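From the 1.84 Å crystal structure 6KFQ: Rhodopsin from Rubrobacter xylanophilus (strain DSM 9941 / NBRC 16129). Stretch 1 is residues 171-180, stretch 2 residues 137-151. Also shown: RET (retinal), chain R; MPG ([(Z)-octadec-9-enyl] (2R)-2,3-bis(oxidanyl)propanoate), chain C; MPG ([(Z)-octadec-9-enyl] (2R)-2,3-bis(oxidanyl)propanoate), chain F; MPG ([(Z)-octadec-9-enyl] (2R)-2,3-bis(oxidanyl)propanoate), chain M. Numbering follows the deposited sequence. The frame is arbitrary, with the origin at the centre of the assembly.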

# COMPACT_ATOMS: atom_id res chain seq x y z
N THR A 171 8.31 2.13 3.38
CA THR A 171 7.56 1.85 2.16
C THR A 171 8.44 1.14 1.13
O THR A 171 8.06 0.10 0.59
CB THR A 171 6.99 3.16 1.61
OG1 THR A 171 5.97 3.65 2.51
CG2 THR A 171 6.41 3.00 0.22
N ILE A 172 9.62 1.68 0.85
CA ILE A 172 10.47 1.08 -0.18
C ILE A 172 10.83 -0.35 0.19
O ILE A 172 10.73 -1.27 -0.64
CB ILE A 172 11.72 1.95 -0.41
CG1 ILE A 172 11.33 3.31 -1.01
CG2 ILE A 172 12.71 1.25 -1.34
CD1 ILE A 172 12.50 4.26 -1.04
N VAL A 173 11.22 -0.58 1.44
CA VAL A 173 11.60 -1.93 1.87
C VAL A 173 10.43 -2.89 1.74
O VAL A 173 10.56 -3.98 1.17
CB VAL A 173 12.15 -1.91 3.31
CG1 VAL A 173 12.33 -3.32 3.82
CG2 VAL A 173 13.47 -1.14 3.35
N LEU A 174 9.27 -2.51 2.27
CA LEU A 174 8.13 -3.42 2.28
C LEU A 174 7.59 -3.63 0.87
O LEU A 174 7.26 -4.76 0.49
CB LEU A 174 7.03 -2.89 3.20
CG LEU A 174 7.32 -2.91 4.71
CD1 LEU A 174 6.14 -2.33 5.45
CD2 LEU A 174 7.60 -4.33 5.20
N TRP A 175 7.49 -2.57 0.07
CA TRP A 175 6.87 -2.73 -1.24
C TRP A 175 7.71 -3.61 -2.15
O TRP A 175 7.16 -4.33 -2.98
CB TRP A 175 6.63 -1.37 -1.91
CG TRP A 175 5.51 -0.55 -1.30
CD1 TRP A 175 5.13 -0.51 0.02
CD2 TRP A 175 4.63 0.35 -1.99
NE1 TRP A 175 4.08 0.36 0.18
CE2 TRP A 175 3.76 0.91 -1.03
CE3 TRP A 175 4.50 0.74 -3.33
CZ2 TRP A 175 2.77 1.83 -1.37
CZ3 TRP A 175 3.52 1.66 -3.67
CH2 TRP A 175 2.66 2.19 -2.70
N ILE A 176 9.03 -3.56 -2.01
CA ILE A 176 9.89 -4.45 -2.78
C ILE A 176 9.59 -5.91 -2.46
O ILE A 176 9.72 -6.79 -3.33
CB ILE A 176 11.35 -4.07 -2.53
CG1 ILE A 176 11.68 -2.77 -3.28
CG2 ILE A 176 12.29 -5.19 -2.96
CD1 ILE A 176 13.00 -2.20 -2.91
N CYS A 177 9.12 -6.20 -1.24
CA CYS A 177 8.83 -7.60 -0.91
C CYS A 177 7.63 -8.15 -1.68
O CYS A 177 7.54 -9.37 -1.87
CB CYS A 177 8.58 -7.74 0.60
SG CYS A 177 10.06 -7.39 1.58
N TYR A 178 6.70 -7.29 -2.11
CA TYR A 178 5.46 -7.81 -2.71
C TYR A 178 5.71 -8.56 -4.00
O TYR A 178 5.18 -9.68 -4.14
CB TYR A 178 4.44 -6.68 -2.93
CG TYR A 178 3.71 -6.26 -1.68
CD1 TYR A 178 4.30 -5.41 -0.77
CD2 TYR A 178 2.40 -6.69 -1.43
CE1 TYR A 178 3.62 -5.00 0.37
CE2 TYR A 178 1.72 -6.29 -0.30
CZ TYR A 178 2.33 -5.45 0.60
OH TYR A 178 1.66 -5.04 1.74
N PRO A 179 6.45 -8.04 -4.98
CA PRO A 179 6.75 -8.86 -6.17
C PRO A 179 7.52 -10.12 -5.85
O PRO A 179 7.37 -11.13 -6.56
CB PRO A 179 7.56 -7.90 -7.07
CG PRO A 179 8.08 -6.84 -6.15
CD PRO A 179 6.96 -6.66 -5.13
N ILE A 180 8.35 -10.12 -4.80
CA ILE A 180 9.05 -11.33 -4.40
C ILE A 180 8.06 -12.38 -3.92
O ILE A 180 8.12 -13.55 -4.31
CB ILE A 180 10.11 -11.01 -3.33
CG1 ILE A 180 11.14 -10.04 -3.88
CG2 ILE A 180 10.76 -12.31 -2.79
CD1 ILE A 180 12.20 -9.63 -2.89
C1 RET R . 2.79 -7.06 -7.89
C2 RET R . 3.06 -8.12 -8.97
C3 RET R . 3.68 -7.59 -10.25
C4 RET R . 4.97 -6.84 -9.96
C5 RET R . 4.90 -5.94 -8.74
C6 RET R . 3.88 -5.98 -7.86
C7 RET R . 3.90 -5.08 -6.72
C8 RET R . 2.95 -4.83 -5.77
C9 RET R . 3.00 -3.94 -4.63
C10 RET R . 2.01 -4.00 -3.72
C11 RET R . 1.86 -3.21 -2.54
C12 RET R . 0.80 -3.37 -1.75
C13 RET R . 0.49 -2.65 -0.54
C14 RET R . -0.70 -2.87 0.07
C15 RET R . -1.21 -2.24 1.25
C16 RET R . 1.42 -6.45 -8.18
C17 RET R . 2.72 -7.85 -6.57
C18 RET R . 5.98 -4.90 -8.74
C19 RET R . 4.17 -3.00 -4.51
C20 RET R . 1.51 -1.66 -0.03
C2 MPG C . 17.72 9.15 -7.97
C3 MPG C . 17.76 7.80 -8.65
C4 MPG C . 16.90 6.76 -7.97
C5 MPG C . 16.78 5.45 -8.71
C6 MPG C . 15.69 4.55 -8.19
C7 MPG C . 15.42 3.30 -9.03
C8 MPG C . 16.44 2.22 -8.87
C9 MPG C . 16.23 1.08 -9.82
C10 MPG C . 15.91 -0.16 -9.54
C11 MPG C . 15.59 -0.75 -8.20
C12 MPG C . 14.20 -1.31 -8.15
C13 MPG C . 14.06 -2.61 -7.37
C14 MPG C . 12.79 -3.36 -7.68
C15 MPG C . 12.83 -4.82 -7.33
C16 MPG C . 11.78 -5.65 -8.03
C17 MPG C . 11.88 -7.13 -7.79
C18 MPG C . 10.93 -7.95 -8.62
C4 MPG F . 17.16 7.85 -0.73
C5 MPG F . 17.01 6.83 0.37
C6 MPG F . 16.70 5.43 -0.12
C7 MPG F . 16.49 4.40 0.98
C8 MPG F . 16.33 3.00 0.48
C9 MPG F . 16.07 1.99 1.55
C10 MPG F . 16.06 0.70 1.33
C11 MPG F . 16.32 0.09 -0.01
C12 MPG F . 16.53 -1.40 0.01
C13 MPG F . 15.27 -2.23 0.25
C14 MPG F . 15.55 -3.71 0.27
C15 MPG F . 14.34 -4.61 0.32
C16 MPG F . 14.69 -6.07 0.35
C17 MPG F . 13.55 -7.05 0.22
C18 MPG F . 14.00 -8.50 0.20
C8 MPG M . 15.62 -9.94 -4.82
C9 MPG M . 15.31 -8.52 -4.46
C10 MPG M . 15.87 -7.46 -4.97
C11 MPG M . 15.46 -6.04 -4.73
C12 MPG M . 16.58 -5.14 -4.31
C13 MPG M . 16.55 -3.79 -5.02
C14 MPG M . 16.85 -2.60 -4.14
C15 MPG M . 16.40 -1.29 -4.75
C16 MPG M . 16.59 -0.08 -3.87
C17 MPG M . 15.97 1.17 -4.44
C18 MPG M . 16.20 2.41 -3.61
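Stretch 2 137-151: AFIGVLYLLVSRLFA

Stretch 2 is helical throughout, a segment of a longer helix, and it runs almost exactly antiparallel to the helix of stretch 1: the N-to-C directions differ by 176°, and the axes approach to 11.5 Å. Neither helix is entirely regular. In stretch 2 a wider pi-type turn spans 145-149, where the N atoms of Leu-149 and Phe-150 both make weak hydrogen bonds to Leu-145 O, at 3.2 and 3.4 Å. Stretch 1 is kinked at Pro-179, whose ring nitrogen carries no hydrogen and cannot bond to the preceding turn. The antiparallel register places Ile-172 beside Leu-142, with their CA atoms 7.0 Å apart, and Ile-176 beside Phe-138, with CA atoms 8.8 Å apart.

No hydrogen bond crosses between the stretches, so the contact rests on apolar packing and buries a modest 389 Å² in total. Toward one end Ile-172 is a knob set in a hole formed by Leu-142, Leu-145, Val-146 and Phe-150. Although its CA-to-CB bond points sideways, the end of the side chain comes nearer to stretch 2: CG1 of Ile-172 lies 3.7 Å from CD2 of Leu-145 and 4.2 Å from CD2 of Leu-142, while its CD1 reaches CG2 of Val-146 at 3.8 Å and CE1 of Phe-150 at 4.3 Å. A branched aliphatic chain suits such a pocket because it can touch several walls at once.

The other end of the contact is organised around Phe-138, in the t rotamer, whose CA-to-CB bond points toward stretch 1. Its CZ packs 3.8 Å from CB of Trp-175 and 3.9 Å from CG1 of Ile-176, and its CE1 lies 4.2 Å from CG of Pro-179. The flat aromatic ring thus reaches far enough to meet three residues of the opposing helix, with CZ of Phe-138 also 3.6 Å from the backbone O of Trp-175. Val-141 makes a looser contact, its CG1 4.4 Å from CZ3 of Trp-175.

Retinal, the chromophore of a rhodopsin, borders this aromatic region. Its C19 lies over one face of the Phe-138 ring and its C20 over one face of the Trp-175 indole, with C20 3.3 Å from NE1 of Trp-175. Lipid chains border the contact too: C12 of the chain C MPG lies 3.8 Å from CD1 of Leu-142, and C13 of the chain F MPG lies 3.9 Å from CD1 of Ile-176. Aliphatic side chains can therefore serve both the neighbouring helix and the lipid.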

# COMPACT_ATOMS: atom_id res chain seq x y z
N ALA A 137 6.69 -0.35 -14.02
CA ALA A 137 5.94 0.73 -13.39
C ALA A 137 6.35 0.91 -11.94
O ALA A 137 6.46 2.03 -11.45
CB ALA A 137 4.44 0.46 -13.48
N PHE A 138 6.57 -0.20 -11.24
CA PHE A 138 7.05 -0.14 -9.86
C PHE A 138 8.35 0.63 -9.77
O PHE A 138 8.52 1.49 -8.90
CB PHE A 138 7.21 -1.57 -9.33
CG PHE A 138 7.64 -1.65 -7.89
CD1 PHE A 138 8.51 -2.64 -7.48
CD2 PHE A 138 7.18 -0.74 -6.94
CE1 PHE A 138 8.91 -2.74 -6.15
CE2 PHE A 138 7.58 -0.84 -5.62
CZ PHE A 138 8.44 -1.82 -5.22
N ILE A 139 9.29 0.36 -10.68
CA ILE A 139 10.54 1.09 -10.66
C ILE A 139 10.29 2.58 -10.89
O ILE A 139 10.93 3.43 -10.27
CB ILE A 139 11.52 0.48 -11.67
CG1 ILE A 139 11.80 -0.97 -11.29
CG2 ILE A 139 12.80 1.32 -11.77
CD1 ILE A 139 12.52 -1.73 -12.36
N GLY A 140 9.33 2.90 -11.76
CA GLY A 140 8.92 4.29 -11.90
C GLY A 140 8.46 4.91 -10.59
O GLY A 140 8.86 6.02 -10.24
N VAL A 141 7.61 4.19 -9.84
CA VAL A 141 7.14 4.69 -8.54
C VAL A 141 8.32 4.96 -7.61
O VAL A 141 8.42 6.03 -7.01
CB VAL A 141 6.16 3.69 -7.90
CG1 VAL A 141 5.85 4.09 -6.43
CG2 VAL A 141 4.90 3.58 -8.75
N LEU A 142 9.19 3.97 -7.44
CA LEU A 142 10.32 4.13 -6.53
C LEU A 142 11.18 5.31 -6.95
O LEU A 142 11.64 6.10 -6.11
CB LEU A 142 11.16 2.85 -6.51
CG LEU A 142 10.47 1.57 -6.08
CD1 LEU A 142 11.40 0.40 -6.32
CD2 LEU A 142 10.05 1.65 -4.61
N TYR A 143 11.38 5.46 -8.26
CA TYR A 143 12.22 6.53 -8.78
C TYR A 143 11.63 7.90 -8.50
O TYR A 143 12.35 8.83 -8.12
CB TYR A 143 12.40 6.34 -10.29
CG TYR A 143 13.33 7.34 -10.92
CD1 TYR A 143 12.86 8.55 -11.42
CD2 TYR A 143 14.68 7.07 -11.03
CE1 TYR A 143 13.72 9.48 -12.00
CE2 TYR A 143 15.54 7.98 -11.60
CZ TYR A 143 15.06 9.18 -12.08
OH TYR A 143 15.94 10.08 -12.66
N LEU A 144 10.32 8.06 -8.73
CA LEU A 144 9.72 9.36 -8.43
C LEU A 144 9.78 9.63 -6.94
O LEU A 144 10.05 10.76 -6.52
CB LEU A 144 8.27 9.40 -8.93
CG LEU A 144 8.18 9.44 -10.46
CD1 LEU A 144 6.74 9.55 -10.91
CD2 LEU A 144 8.98 10.60 -10.99
N LEU A 145 9.58 8.59 -6.14
CA LEU A 145 9.66 8.75 -4.69
C LEU A 145 11.06 9.20 -4.27
O LEU A 145 11.21 10.11 -3.45
CB LEU A 145 9.27 7.44 -4.01
CG LEU A 145 9.32 7.40 -2.49
CD1 LEU A 145 8.34 8.40 -1.88
CD2 LEU A 145 9.04 5.99 -1.99
N VAL A 146 12.09 8.56 -4.82
CA VAL A 146 13.44 8.82 -4.35
C VAL A 146 13.99 10.12 -4.94
O VAL A 146 14.60 10.92 -4.23
CB VAL A 146 14.36 7.62 -4.66
CG1 VAL A 146 15.82 7.99 -4.47
CG2 VAL A 146 13.98 6.44 -3.78
N SER A 147 13.77 10.34 -6.23
CA SER A 147 14.39 11.49 -6.90
C SER A 147 13.69 12.80 -6.59
O SER A 147 14.33 13.86 -6.61
CB SER A 147 14.42 11.26 -8.41
OG SER A 147 13.10 11.25 -8.93
N ARG A 148 12.39 12.78 -6.31
CA ARG A 148 11.62 14.00 -6.10
C ARG A 148 11.22 14.22 -4.65
O ARG A 148 11.49 15.28 -4.09
CB ARG A 148 10.37 13.99 -6.98
CG ARG A 148 9.47 15.19 -6.81
CD ARG A 148 10.11 16.46 -7.34
NE ARG A 148 9.23 17.60 -7.16
CZ ARG A 148 8.35 18.02 -8.06
NH1 ARG A 148 8.25 17.39 -9.23
NH2 ARG A 148 7.59 19.06 -7.80
N LEU A 149 10.58 13.24 -4.02
CA LEU A 149 9.98 13.51 -2.71
C LEU A 149 11.02 13.61 -1.60
O LEU A 149 10.82 14.38 -0.66
CB LEU A 149 8.93 12.45 -2.37
CG LEU A 149 7.64 12.53 -3.18
CD1 LEU A 149 6.62 11.54 -2.66
CD2 LEU A 149 7.09 13.95 -3.17
N PHE A 150 12.12 12.85 -1.68
CA PHE A 150 13.16 13.00 -0.66
C PHE A 150 13.74 14.40 -0.70
O PHE A 150 14.05 14.99 0.34
CB PHE A 150 14.26 11.96 -0.85
CG PHE A 150 14.00 10.66 -0.13
CD1 PHE A 150 13.27 9.65 -0.75
CD2 PHE A 150 14.48 10.45 1.16
CE1 PHE A 150 13.02 8.45 -0.10
CE2 PHE A 150 14.23 9.24 1.81
CZ PHE A 150 13.50 8.24 1.18
N ALA A 151 13.90 14.96 -1.90
CA ALA A 151 14.41 16.32 -2.01
C ALA A 151 13.39 17.33 -1.49
O ALA A 151 13.76 18.28 -0.79
CB ALA A 151 14.78 16.62 -3.46